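PDB 3D3Z: actibind from Aspergillus niger, which cleaves RNA as a secreted ribonuclease of the T2 family, probably without base specificity but with a preference for adenylic acid. Local coordinates for residues A[49-52]-A[53-56]; A[217-220]-A[221-224]; A[129-132]-A[133-136]; A[88-91]-A[92-96]. All coordinates share one frame; numbering follows the deposited sequence.

Contacts 1 and 4 form the part of this set nearest the ligand. Their centres are 14 Å apart and they touch directly. Ile50 N lies 2.8 Å from Tyr94 O, a probable hydrogen bond, so strand 49-56 is tied to the end of helix 85-94. Both contacts reach the pocket of the bound uracil nucleoside analogue: His51 from contact 1, a predicted active-site residue, and Pro96 from contact 4. Contact 3 lies at the glycosylated surface, its centre 21 Å from the centres of both. Contact 2 is on the other side of the chain's centre from contacts 3 and 4, its centre 33 Å from that of contact 3.

Contact 1: A[49-52]-A[53-56]; sequences TIHG and LWPD. With D3Z (1-(5-deoxy-beta-L-xylofuranosyl)pyrimidine-2,4(1H,3H)-dione), chain E.
His51 and Trp54 sit on one continuous strand, 49-56, whose two halves run at 34° to each other, with a classic beta bulge where His51 and Gly52 both face Thr33. Their rings form a T-shaped (edge-to-face) pair. The planes are 84° apart and the centroid of the His51 ring is 5.0 Å from that of the six-membered ring of Trp54. The indole presents its edge: Trp54 CZ2 stands over one face of the imidazole, off its centre, and is 3.5 Å from His51 CE1. Trp54 CH2 follows behind it, 4.0 Å from His51 ND1. His51 can meet it because its CG is turned opposite the backbone N. Trp54 swings its CG to the N side instead (chi1 -51°), which brings the indole back along the strand. Gly52 lies between the two and brings its CA to 4.1 Å from Trp54 NE1. That NE1 is held by a hydrogen bond to Glu111, so the indole is fixed at its polar end. The C5' atom of the bound nucleoside analogue lies at the edge of the imidazole, but closer to His51 NE2 than normal packing allows, so this detail is doubtful. His51 is a predicted active-site residue. The indole edge on one face, with Phe35 also stacked on the ring, limits how the imidazole can turn. His115, another predicted active-site residue, stacks on Trp54. Strand 29-35 runs antiparallel alongside, helix 104-116 supplies Glu111 and His115, and helix 134-147 packs on Ile50 and Leu53.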
loop_
_atom_site.group_PDB
_atom_site.type_symbol
_atom_site.label_atom_id
_atom_site.label_comp_id
_atom_site.label_asym_id
_atom_site.label_seq_id
_atom_site.Cartn_x
_atom_site.Cartn_y
_atom_site.Cartn_z
ATOM N N THR A 49 -0.695 9.480 -3.180
ATOM C CA THR A 49 -0.073 9.232 -1.868
ATOM C C THR A 49 -0.410 7.826 -1.348
ATOM O O THR A 49 -1.284 7.133 -1.866
ATOM C CB THR A 49 -0.521 10.277 -0.873
ATOM O OG1 THR A 49 -1.942 10.364 -0.845
ATOM C CG2 THR A 49 0.035 11.641 -1.276
ATOM N N ILE A 50 0.304 7.410 -0.300
ATOM C CA ILE A 50 0.174 6.122 0.327
ATOM C C ILE A 50 -1.007 6.108 1.278
ATOM O O ILE A 50 -1.225 7.022 2.066
ATOM C CB ILE A 50 1.463 5.697 1.190
ATOM C CG1 ILE A 50 2.736 5.662 0.296
ATOM C CG2 ILE A 50 1.208 4.365 1.928
ATOM C CD1 ILE A 50 4.120 5.682 1.041
ATOM N N HIS A 51 -1.774 5.051 1.181
ATOM C CA HIS A 51 -2.741 4.680 2.192
ATOM C C HIS A 51 -2.107 3.609 3.111
ATOM O O HIS A 51 -2.058 3.765 4.309
ATOM C CB HIS A 51 -4.034 4.178 1.528
ATOM C CG HIS A 51 -5.183 3.950 2.479
ATOM N ND1 HIS A 51 -6.454 3.655 2.024
ATOM C CD2 HIS A 51 -5.272 4.001 3.834
ATOM C CE1 HIS A 51 -7.268 3.518 3.062
ATOM N NE2 HIS A 51 -6.578 3.749 4.171
ATOM N N GLY A 52 -1.663 2.520 2.525
ATOM C CA GLY A 52 -1.029 1.413 3.265
ATOM C C GLY A 52 -0.577 0.201 2.476
ATOM O O GLY A 52 -0.396 0.250 1.264
ATOM N N LEU A 53 -0.382 -0.880 3.224
ATOM C CA LEU A 53 -0.077 -2.208 2.738
ATOM C C LEU A 53 -0.869 -3.184 3.603
ATOM O O LEU A 53 -0.698 -3.202 4.805
ATOM C CB LEU A 53 1.442 -2.472 2.823
ATOM C CG LEU A 53 1.898 -3.875 2.349
ATOM C CD1 LEU A 53 1.671 -4.097 0.808
ATOM C CD2 LEU A 53 3.402 -4.070 2.737
ATOM N N TRP A 54 -1.766 -3.948 2.985
ATOM C CA TRP A 54 -2.742 -4.749 3.685
ATOM C C TRP A 54 -2.640 -6.189 3.271
ATOM O O TRP A 54 -2.667 -6.488 2.055
ATOM C CB TRP A 54 -4.196 -4.300 3.367
ATOM C CG TRP A 54 -4.493 -2.855 3.509
ATOM C CD1 TRP A 54 -3.822 -1.922 4.279
ATOM C CD2 TRP A 54 -5.577 -2.167 2.911
ATOM N NE1 TRP A 54 -4.397 -0.672 4.120
ATOM C CE2 TRP A 54 -5.499 -0.802 3.314
ATOM C CE3 TRP A 54 -6.597 -2.552 2.046
ATOM C CZ2 TRP A 54 -6.405 0.177 2.861
ATOM C CZ3 TRP A 54 -7.520 -1.569 1.607
ATOM C CH2 TRP A 54 -7.405 -0.222 2.013
ATOM N N PRO A 55 -2.533 -7.092 4.249
ATOM C CA PRO A 55 -2.685 -8.538 4.004
ATOM C C PRO A 55 -4.166 -9.001 3.911
ATOM O O PRO A 55 -4.914 -8.929 4.880
ATOM C CB PRO A 55 -1.982 -9.173 5.216
ATOM C CG PRO A 55 -2.131 -8.130 6.332
ATOM C CD PRO A 55 -2.235 -6.794 5.671
ATOM N N ASP A 56 -4.589 -9.431 2.738
ATOM C CA ASP A 56 -5.886 -10.013 2.592
ATOM C C ASP A 56 -5.667 -11.505 2.527
ATOM O O ASP A 56 -4.654 -12.007 1.963
ATOM C CB ASP A 56 -6.539 -9.615 1.263
ATOM C CG ASP A 56 -7.305 -8.269 1.301
ATOM O OD1 ASP A 56 -7.122 -7.440 2.239
ATOM O OD2 ASP A 56 -8.098 -8.095 0.323
HETATM N N1 D3Z E . -7.672 8.762 6.182
HETATM C C2 D3Z E . -6.656 9.408 6.913
HETATM N N3 D3Z E . -5.701 10.068 6.265
HETATM C C4 D3Z E . -5.664 10.129 4.934
HETATM C C5 D3Z E . -6.648 9.501 4.217
HETATM C C6 D3Z E . -7.665 8.809 4.859
HETATM O O2 D3Z E . -6.634 9.381 8.161
HETATM O O4 D3Z E . -4.779 10.752 4.312
HETATM C "C1'" D3Z E . -8.713 8.028 6.854
HETATM C "C2'" D3Z E . -8.129 7.621 8.191
HETATM O "O2'" D3Z E . -8.790 8.334 9.252
HETATM C "C3'" D3Z E . -8.250 6.108 8.255
HETATM C "C4'" D3Z E . -8.932 5.665 6.974
HETATM O "O3'" D3Z E . -6.968 5.506 8.330
HETATM O "O4'" D3Z E . -9.029 6.827 6.127
HETATM C "C5'" D3Z E . -8.133 4.536 6.334
#

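Contact 2: A[217-220]-A[221-224]; sequences SERL and EDSN
Arg219 lays the aliphatic part of its side chain over the carbonyl oxygen of Glu221. Arg219 CG is the closest carbon, 3.2 Å from Glu221 O, with CB at 3.3 Å and CD at 3.4 Å from the same oxygen. This oxygen is buried by the contact and has no hydrogen-bond partner in the model. Beyond CG the arginine is extended to NE, and its first torsion (chi1 70°) sets CG between the backbone N and the carbonyl carbon. The side chain therefore leans back over the residues that follow. The guanidinium passes over Asp222, whose CA is 3.5 Å above one face, towards the rim. Arg219 NE forms a salt bridge with Asp222 OD1 at 3.0 Å. As a hydrogen bond it is weak, with an N-H...O angle of only 123°. The guanidinium and carboxylate planes are 39° apart, and the two side chains cross at about a right angle. Asp222 was modelled in two conformers, and the bridge is described for one, so it may be only partly occupied. Stronger partners hold the far end of the arginine: NH1 bridges to Glu175 and bonds to Pro187 O. Just beyond, Ser223 OG bonds to Val189 O and Asn224 OD1 to Cys191 N, which ties this loop to strand 188-192. The disulfide between Cys191 and Cys225 closes the same join. This is a local i to i+3 salt bridge in an irregular surface loop, which follows strand 213-216 of the antiparallel sheet of this RNase T2 enzyme.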
loop_
_atom_site.group_PDB
_atom_site.type_symbol
_atom_site.label_atom_id
_atom_site.label_comp_id
_atom_site.label_asym_id
_atom_site.label_seq_id
_atom_site.Cartn_x
_atom_site.Cartn_y
_atom_site.Cartn_z
ATOM N N SER A 217 -0.625 -9.435 -8.979
ATOM C CA SER A 217 -1.693 -10.428 -8.997
ATOM C C SER A 217 -3.084 -9.835 -9.233
ATOM O O SER A 217 -3.294 -8.622 -9.235
ATOM C CB SER A 217 -1.696 -11.263 -7.729
ATOM O OG SER A 217 -2.024 -10.520 -6.583
ATOM N N GLU A 218 -4.037 -10.721 -9.456
ATOM C CA GLU A 218 -5.387 -10.283 -9.804
ATOM C C GLU A 218 -6.147 -9.647 -8.628
ATOM O O GLU A 218 -6.166 -10.168 -7.494
ATOM C CB GLU A 218 -6.200 -11.460 -10.378
ATOM C CG GLU A 218 -7.321 -10.997 -11.264
ATOM C CD GLU A 218 -7.910 -12.123 -12.067
ATOM O OE1 GLU A 218 -7.219 -12.578 -13.020
ATOM O OE2 GLU A 218 -9.059 -12.535 -11.748
ATOM N N ARG A 219 -6.800 -8.521 -8.921
ATOM C CA ARG A 219 -7.622 -7.845 -7.925
ATOM C C ARG A 219 -8.761 -8.730 -7.438
ATOM O O ARG A 219 -9.406 -9.434 -8.221
ATOM C CB ARG A 219 -8.132 -6.501 -8.465
ATOM C CG ARG A 219 -9.181 -6.618 -9.590
ATOM C CD ARG A 219 -9.344 -5.316 -10.277
ATOM N NE ARG A 219 -10.312 -5.420 -11.365
ATOM C CZ ARG A 219 -10.648 -4.406 -12.153
ATOM N NH1 ARG A 219 -10.132 -3.202 -11.937
ATOM N NH2 ARG A 219 -11.533 -4.593 -13.141
ATOM N N LEU A 220 -8.983 -8.737 -6.137
ATOM C CA LEU A 220 -10.052 -9.497 -5.531
ATOM C C LEU A 220 -11.322 -8.603 -5.322
ATOM O O LEU A 220 -12.314 -9.065 -4.767
ATOM C CB LEU A 220 -9.561 -10.102 -4.194
ATOM C CG LEU A 220 -8.185 -10.832 -4.170
ATOM C CD1 LEU A 220 -7.731 -11.189 -2.745
ATOM C CD2 LEU A 220 -8.189 -12.078 -5.049
ATOM N N GLU A 221 -11.245 -7.336 -5.736
ATOM C CA GLU A 221 -12.385 -6.398 -5.768
ATOM C C GLU A 221 -12.104 -5.547 -7.008
ATOM O O GLU A 221 -10.947 -5.220 -7.254
ATOM C CB GLU A 221 -12.427 -5.584 -4.460
ATOM C CG GLU A 221 -13.825 -5.156 -4.031
ATOM C CD GLU A 221 -13.889 -3.989 -3.004
ATOM O OE1 GLU A 221 -12.984 -3.833 -2.143
ATOM O OE2 GLU A 221 -14.888 -3.222 -3.073
ATOM N N ASP A 222 -13.123 -5.214 -7.816
ATOM C CA ASP A 222 -12.874 -4.515 -9.108
ATOM C C ASP A 222 -12.951 -2.976 -9.044
ATOM O O ASP A 222 -11.977 -2.253 -9.365
ATOM C CB ASP A 222 -13.848 -4.995 -10.205
ATOM C CG ASP A 222 -13.683 -6.474 -10.559
ATOM O OD1 ASP A 222 -12.610 -7.073 -10.279
ATOM O OD2 ASP A 222 -14.650 -7.018 -11.148
ATOM N N SER A 223 -14.122 -2.467 -8.684
ATOM C CA SER A 223 -14.333 -1.039 -8.695
ATOM C C SER A 223 -15.719 -0.700 -8.197
ATOM O O SER A 223 -16.676 -1.485 -8.340
ATOM C CB SER A 223 -14.147 -0.442 -10.077
ATOM O OG SER A 223 -14.320 0.955 -10.011
ATOM N N ASN A 224 -15.823 0.473 -7.598
ATOM C CA ASN A 224 -17.117 0.999 -7.234
ATOM C C ASN A 224 -17.447 2.227 -8.059
ATOM O O ASN A 224 -18.332 3.006 -7.680
ATOM C CB ASN A 224 -17.149 1.305 -5.741
ATOM C CG ASN A 224 -16.270 2.491 -5.365
ATOM O OD1 ASN A 224 -15.516 3.004 -6.172
ATOM N ND2 ASN A 224 -16.393 2.931 -4.141
#

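Contact 3: A[129-132]-A[133-136]; sequences DYYA and QEEV. With NAG (2-acetamido-2-deoxy-beta-D-glucopyranose), chain B; NAG (2-acetamido-2-deoxy-beta-D-glucopyranose), chain C.
Tyr130 OH is gripped by three groups just before helix 134-147. Tyr130 OH donates to Glu135 OE1 at 2.7 Å. Gln133 N donates to Tyr130 OH at 2.9 Å, and a water donates to it as well. The motif is a type II beta turn, Tyr131 to Glu134, leading into the helix with Gln133 at the N-cap position. Glu134 N closes the turn on Tyr131 O at 2.9 Å. The phenol bond comes to the syn side of the Glu135 carboxylate, 26° out of its plane. Glu135 folds back to reach it, its chain bent at chi2 (-69°), and its other oxygen bridges to Arg70. The same water also donates to that oxygen, Glu135 OE2. Tyr131 is held differently. Glu134 lies across one face of its ring in a CH-pi contact, with Glu134 CB 3.6 Å from the ring centroid. The Glu134 chain runs on extended, and its carboxylate stacks on the ring with the planes only 10° apart. Glycans flank the turn on the enzyme's surface. Gln133 NE2 also bonds to Tyr72 OH. On the glycan side, Gln133 NE2 donates to NAG (chain B) O7 at 2.7 Å.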
loop_
_atom_site.group_PDB
_atom_site.type_symbol
_atom_site.label_atom_id
_atom_site.label_comp_id
_atom_site.label_asym_id
_atom_site.label_seq_id
_atom_site.Cartn_x
_atom_site.Cartn_y
_atom_site.Cartn_z
ATOM N N ASP A 129 19.123 -11.388 15.331
ATOM C CA ASP A 129 19.542 -10.253 16.117
ATOM C C ASP A 129 18.439 -9.183 16.085
ATOM O O ASP A 129 18.709 -8.016 15.853
ATOM C CB ASP A 129 20.864 -9.685 15.571
ATOM C CG ASP A 129 22.043 -10.641 15.776
ATOM O OD1 ASP A 129 21.825 -11.726 16.352
ATOM O OD2 ASP A 129 23.138 -10.316 15.305
ATOM N N TYR A 130 17.213 -9.617 16.365
ATOM C CA TYR A 130 16.038 -8.733 16.445
ATOM C C TYR A 130 16.301 -7.688 17.502
ATOM O O TYR A 130 16.806 -8.019 18.573
ATOM C CB TYR A 130 14.807 -9.519 16.877
ATOM C CG TYR A 130 13.578 -8.649 17.086
ATOM C CD1 TYR A 130 12.874 -8.134 15.987
ATOM C CD2 TYR A 130 13.088 -8.354 18.377
ATOM C CE1 TYR A 130 11.723 -7.355 16.167
ATOM C CE2 TYR A 130 11.934 -7.586 18.560
ATOM C CZ TYR A 130 11.259 -7.079 17.445
ATOM O OH TYR A 130 10.152 -6.280 17.662
ATOM N N TYR A 131 15.965 -6.435 17.218
ATOM C CA TYR A 131 15.857 -5.429 18.284
ATOM C C TYR A 131 14.419 -4.895 18.398
ATOM O O TYR A 131 13.692 -4.876 17.430
ATOM C CB TYR A 131 16.862 -4.288 18.078
ATOM C CG TYR A 131 16.618 -3.424 16.877
ATOM C CD1 TYR A 131 15.651 -2.402 16.908
ATOM C CD2 TYR A 131 17.335 -3.605 15.704
ATOM C CE1 TYR A 131 15.399 -1.614 15.786
ATOM C CE2 TYR A 131 17.102 -2.834 14.622
ATOM C CZ TYR A 131 16.122 -1.857 14.652
ATOM O OH TYR A 131 15.912 -1.082 13.564
ATOM N N ALA A 132 14.017 -4.511 19.602
ATOM C CA ALA A 132 12.657 -4.037 19.875
ATOM C C ALA A 132 12.078 -3.110 18.752
ATOM O O ALA A 132 12.658 -2.045 18.418
ATOM C CB ALA A 132 12.605 -3.320 21.225
ATOM N N GLN A 133 10.958 -3.543 18.178
ATOM C CA GLN A 133 10.195 -2.805 17.128
ATOM C C GLN A 133 10.917 -2.645 15.799
ATOM O O GLN A 133 10.518 -1.762 14.952
ATOM C CB GLN A 133 9.717 -1.435 17.638
ATOM C CG GLN A 133 8.660 -1.443 18.757
ATOM C CD GLN A 133 9.198 -1.692 20.162
ATOM O OE1 GLN A 133 10.187 -1.104 20.563
ATOM N NE2 GLN A 133 8.582 -2.609 20.875
ATOM N N GLU A 134 11.930 -3.507 15.567
ATOM C CA GLU A 134 12.657 -3.469 14.303
ATOM C C GLU A 134 11.675 -3.666 13.149
ATOM O O GLU A 134 11.798 -2.993 12.113
ATOM C CB GLU A 134 13.759 -4.543 14.173
ATOM C CG GLU A 134 14.509 -4.478 12.889
ATOM C CD GLU A 134 15.708 -5.433 12.855
ATOM O OE1 GLU A 134 15.891 -6.216 13.841
ATOM O OE2 GLU A 134 16.400 -5.384 11.817
ATOM N N GLU A 135 10.738 -4.595 13.328
ATOM C CA GLU A 135 9.772 -4.919 12.258
ATOM C C GLU A 135 8.771 -3.798 11.901
ATOM O O GLU A 135 8.236 -3.780 10.783
ATOM C CB GLU A 135 9.050 -6.239 12.536
ATOM C CG GLU A 135 7.775 -6.254 13.441
ATOM C CD GLU A 135 8.021 -5.966 14.889
ATOM O OE1 GLU A 135 9.181 -5.585 15.244
ATOM O OE2 GLU A 135 7.069 -6.158 15.709
ATOM N N VAL A 136 8.537 -2.893 12.856
ATOM C CA VAL A 136 7.702 -1.710 12.651
ATOM C C VAL A 136 8.380 -0.799 11.638
ATOM O O VAL A 136 7.788 -0.446 10.659
ATOM C CB VAL A 136 7.377 -1.010 13.982
ATOM C CG1 VAL A 136 6.504 0.276 13.768
ATOM C CG2 VAL A 136 6.653 -1.960 14.847
HETATM C C1 NAG B . 8.203 -0.611 25.464
HETATM C C2 NAG B . 8.458 -2.083 25.715
HETATM C C3 NAG B . 8.494 -2.397 27.214
HETATM C C4 NAG B . 9.436 -1.438 27.934
HETATM C C5 NAG B . 8.978 -0.030 27.577
HETATM C C6 NAG B . 9.754 1.074 28.285
HETATM C C7 NAG B . 7.677 -3.587 23.972
HETATM C C8 NAG B . 6.539 -4.420 23.506
HETATM N N2 NAG B . 7.421 -2.838 25.056
HETATM O O3 NAG B . 8.871 -3.747 27.435
HETATM O O4 NAG B . 9.391 -1.644 29.342
HETATM O O5 NAG B . 9.175 0.108 26.181
HETATM O O6 NAG B . 11.085 0.963 27.838
HETATM O O7 NAG B . 8.762 -3.620 23.374
HETATM C C1 NAG C . 20.506 4.729 15.817
HETATM C C2 NAG C . 20.790 3.244 16.074
HETATM C C3 NAG C . 21.247 3.000 17.515
HETATM C C4 NAG C . 22.287 4.039 17.984
HETATM C C5 NAG C . 21.916 5.459 17.544
HETATM C C6 NAG C . 23.038 6.453 17.821
HETATM C C7 NAG C . 19.588 1.787 14.533
HETATM C C8 NAG C . 18.556 0.713 14.365
HETATM N N2 NAG C . 19.648 2.419 15.699
HETATM O O3 NAG C . 21.775 1.690 17.584
HETATM O O4 NAG C . 22.418 4.038 19.397
HETATM O O5 NAG C . 21.685 5.447 16.159
HETATM O O6 NAG C . 24.106 6.186 16.933
HETATM O O7 NAG C . 20.296 2.079 13.589
HETATM O O HOH W 1 18.563 -6.713 13.442
HETATM O O HOH W 2 7.360 -5.038 18.023
#

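Contact 4: A[88-91]-A[92-96]; sequences LSYM and KEYWP. With D3Z (1-(5-deoxy-beta-L-xylofuranosyl)pyrimidine-2,4(1H,3H)-dione), chain E; EDO (1,2-ethanediol), chain F.
Tyr90 carries its ring opposite its own backbone N (chi1 -176°), whereas Tyr94 turns its ring to the N side (chi1 -68°), and these two settings bring the rings together one helical turn apart. They form an offset (parallel-displaced) stack. The centroids of the Tyr90 and Tyr94 rings are 4.5 Å apart and the planes are 26° from parallel. The contact is at the rim: Tyr94 CD2 sits over the Tyr90 face and is 3.3 Å from Tyr90 CE1. Tyr90 OH in turn lies over one face of Tyr94. Glu93 CG covers the opposite face, so the Tyr94 ring is held on two sides. Met91 and Trp95 repeat the i to i+4 spacing on the buried flank. They lie side by side, with Met91 CG 4.1 Å from Trp95 CE3. The backbone beneath is helical. Lys92 N bonds to Leu88 O at 3.0 Å and Tyr94 N to Tyr90 O at 2.8 Å. Trp95 N still reaches Met91 O at 2.7 Å, although Trp95 itself has left helical phi/psi. Pro96 follows and has no N-H to give to the helix. An ethanediol, probably from the crystallisation liquor, donates to the Glu93 carbonyl. Helix 134-147 packs on Tyr90, Met91 and Trp95, and Phe107 and Trp108 of helix 104-116 meet the indole edge-to-face. The side-chain contact is thus aromatic and apolar, and the polar bonds across it are the backbone's. This packing probably restrains the helix end from which Pro96 runs on into the nucleoside pocket.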
loop_
_atom_site.group_PDB
_atom_site.type_symbol
_atom_site.label_atom_id
_atom_site.label_comp_id
_atom_site.label_asym_id
_atom_site.label_seq_id
_atom_site.Cartn_x
_atom_site.Cartn_y
_atom_site.Cartn_z
ATOM N N LEU A 88 11.030 8.904 7.579
ATOM C CA LEU A 88 10.022 9.701 8.225
ATOM C C LEU A 88 9.697 10.988 7.414
ATOM O O LEU A 88 8.534 11.310 7.259
ATOM C CB LEU A 88 10.409 10.023 9.672
ATOM C CG LEU A 88 9.495 10.799 10.613
ATOM C CD1 LEU A 88 8.093 10.202 10.832
ATOM C CD2 LEU A 88 10.247 10.933 11.999
ATOM N N SER A 89 10.713 11.660 6.874
ATOM C CA SER A 89 10.559 12.845 6.009
ATOM C C SER A 89 9.723 12.504 4.757
ATOM O O SER A 89 8.762 13.220 4.396
ATOM C CB SER A 89 11.933 13.340 5.541
ATOM O OG SER A 89 12.673 13.898 6.605
ATOM N N TYR A 90 10.086 11.393 4.134
ATOM C CA TYR A 90 9.349 10.882 3.012
ATOM C C TYR A 90 7.870 10.540 3.400
ATOM O O TYR A 90 6.939 10.834 2.634
ATOM C CB TYR A 90 10.060 9.680 2.383
ATOM C CG TYR A 90 9.392 9.139 1.129
ATOM C CD1 TYR A 90 9.883 9.448 -0.132
ATOM C CD2 TYR A 90 8.309 8.250 1.210
ATOM C CE1 TYR A 90 9.266 8.965 -1.284
ATOM C CE2 TYR A 90 7.659 7.775 0.057
ATOM C CZ TYR A 90 8.166 8.135 -1.176
ATOM O OH TYR A 90 7.594 7.663 -2.317
ATOM N N MET A 91 7.641 9.912 4.551
ATOM C CA MET A 91 6.291 9.648 4.966
ATOM C C MET A 91 5.425 10.886 5.194
ATOM O O MET A 91 4.186 10.889 4.900
ATOM C CB MET A 91 6.273 8.751 6.193
ATOM C CG MET A 91 6.792 7.335 5.923
ATOM S SD MET A 91 7.065 6.418 7.441
ATOM C CE MET A 91 5.538 6.699 8.393
ATOM N N LYS A 92 6.029 11.933 5.754
ATOM C CA LYS A 92 5.345 13.200 5.869
ATOM C C LYS A 92 4.861 13.762 4.522
ATOM O O LYS A 92 3.773 14.335 4.436
ATOM C CB LYS A 92 6.260 14.208 6.546
ATOM C CG LYS A 92 6.426 13.943 8.021
ATOM C CD LYS A 92 7.465 14.892 8.618
ATOM C CE LYS A 92 7.781 14.640 10.105
ATOM N NZ LYS A 92 9.146 15.124 10.573
ATOM N N GLU A 93 5.654 13.549 3.475
ATOM C CA GLU A 93 5.361 14.028 2.132
ATOM C C GLU A 93 4.364 13.125 1.354
ATOM O O GLU A 93 3.376 13.621 0.810
ATOM C CB GLU A 93 6.676 14.196 1.348
ATOM C CG GLU A 93 6.477 14.532 -0.110
ATOM C CD GLU A 93 5.711 15.841 -0.370
ATOM O OE1 GLU A 93 5.509 16.626 0.543
ATOM O OE2 GLU A 93 5.276 16.026 -1.488
ATOM N N TYR A 94 4.611 11.816 1.409
ATOM C CA TYR A 94 3.952 10.833 0.559
ATOM C C TYR A 94 3.004 9.890 1.290
ATOM O O TYR A 94 2.264 9.211 0.632
ATOM C CB TYR A 94 4.963 10.056 -0.306
ATOM C CG TYR A 94 5.668 10.857 -1.394
ATOM C CD1 TYR A 94 5.068 11.090 -2.618
ATOM C CD2 TYR A 94 6.977 11.294 -1.228
ATOM C CE1 TYR A 94 5.731 11.804 -3.605
ATOM C CE2 TYR A 94 7.617 12.039 -2.195
ATOM C CZ TYR A 94 6.994 12.279 -3.385
ATOM O OH TYR A 94 7.621 13.017 -4.367
ATOM N N TRP A 95 2.997 9.915 2.622
ATOM C CA TRP A 95 2.039 9.169 3.426
ATOM C C TRP A 95 1.303 10.127 4.404
ATOM O O TRP A 95 1.029 9.815 5.575
ATOM C CB TRP A 95 2.762 8.064 4.143
ATOM C CG TRP A 95 1.913 6.958 4.597
ATOM C CD1 TRP A 95 0.571 6.978 4.849
ATOM C CD2 TRP A 95 2.357 5.631 4.896
ATOM N NE1 TRP A 95 0.138 5.754 5.262
ATOM C CE2 TRP A 95 1.214 4.907 5.322
ATOM C CE3 TRP A 95 3.624 4.986 4.865
ATOM C CZ2 TRP A 95 1.282 3.538 5.666
ATOM C CZ3 TRP A 95 3.686 3.611 5.196
ATOM C CH2 TRP A 95 2.535 2.941 5.649
ATOM N N PRO A 96 0.857 11.282 3.889
ATOM C CA PRO A 96 0.194 12.207 4.779
ATOM C C PRO A 96 -1.242 11.784 5.193
ATOM O O PRO A 96 -1.946 11.037 4.455
ATOM C CB PRO A 96 0.154 13.481 3.949
ATOM C CG PRO A 96 -0.083 13.007 2.536
ATOM C CD PRO A 96 0.811 11.756 2.503
HETATM N N1 D3Z E . -7.672 8.762 6.182
HETATM C C2 D3Z E . -6.656 9.408 6.913
HETATM N N3 D3Z E . -5.701 10.068 6.265
HETATM C C4 D3Z E . -5.664 10.129 4.934
HETATM C C5 D3Z E . -6.648 9.501 4.217
HETATM C C6 D3Z E . -7.665 8.809 4.859
HETATM O O2 D3Z E . -6.634 9.381 8.161
HETATM O O4 D3Z E . -4.779 10.752 4.312
HETATM C "C1'" D3Z E . -8.713 8.028 6.854
HETATM C "C2'" D3Z E . -8.129 7.621 8.191
HETATM O "O2'" D3Z E . -8.790 8.334 9.252
HETATM C "C3'" D3Z E . -8.250 6.108 8.255
HETATM C "C4'" D3Z E . -8.932 5.665 6.974
HETATM O "O3'" D3Z E . -6.968 5.506 8.330
HETATM O "O4'" D3Z E . -9.029 6.827 6.127
HETATM C "C5'" D3Z E . -8.133 4.536 6.334
HETATM C C1 EDO F . 1.573 18.174 2.701
HETATM O O1 EDO F . 0.231 17.949 2.225
HETATM C C2 EDO F . 2.266 16.820 2.855
HETATM O O2 EDO F . 2.092 15.983 1.697
#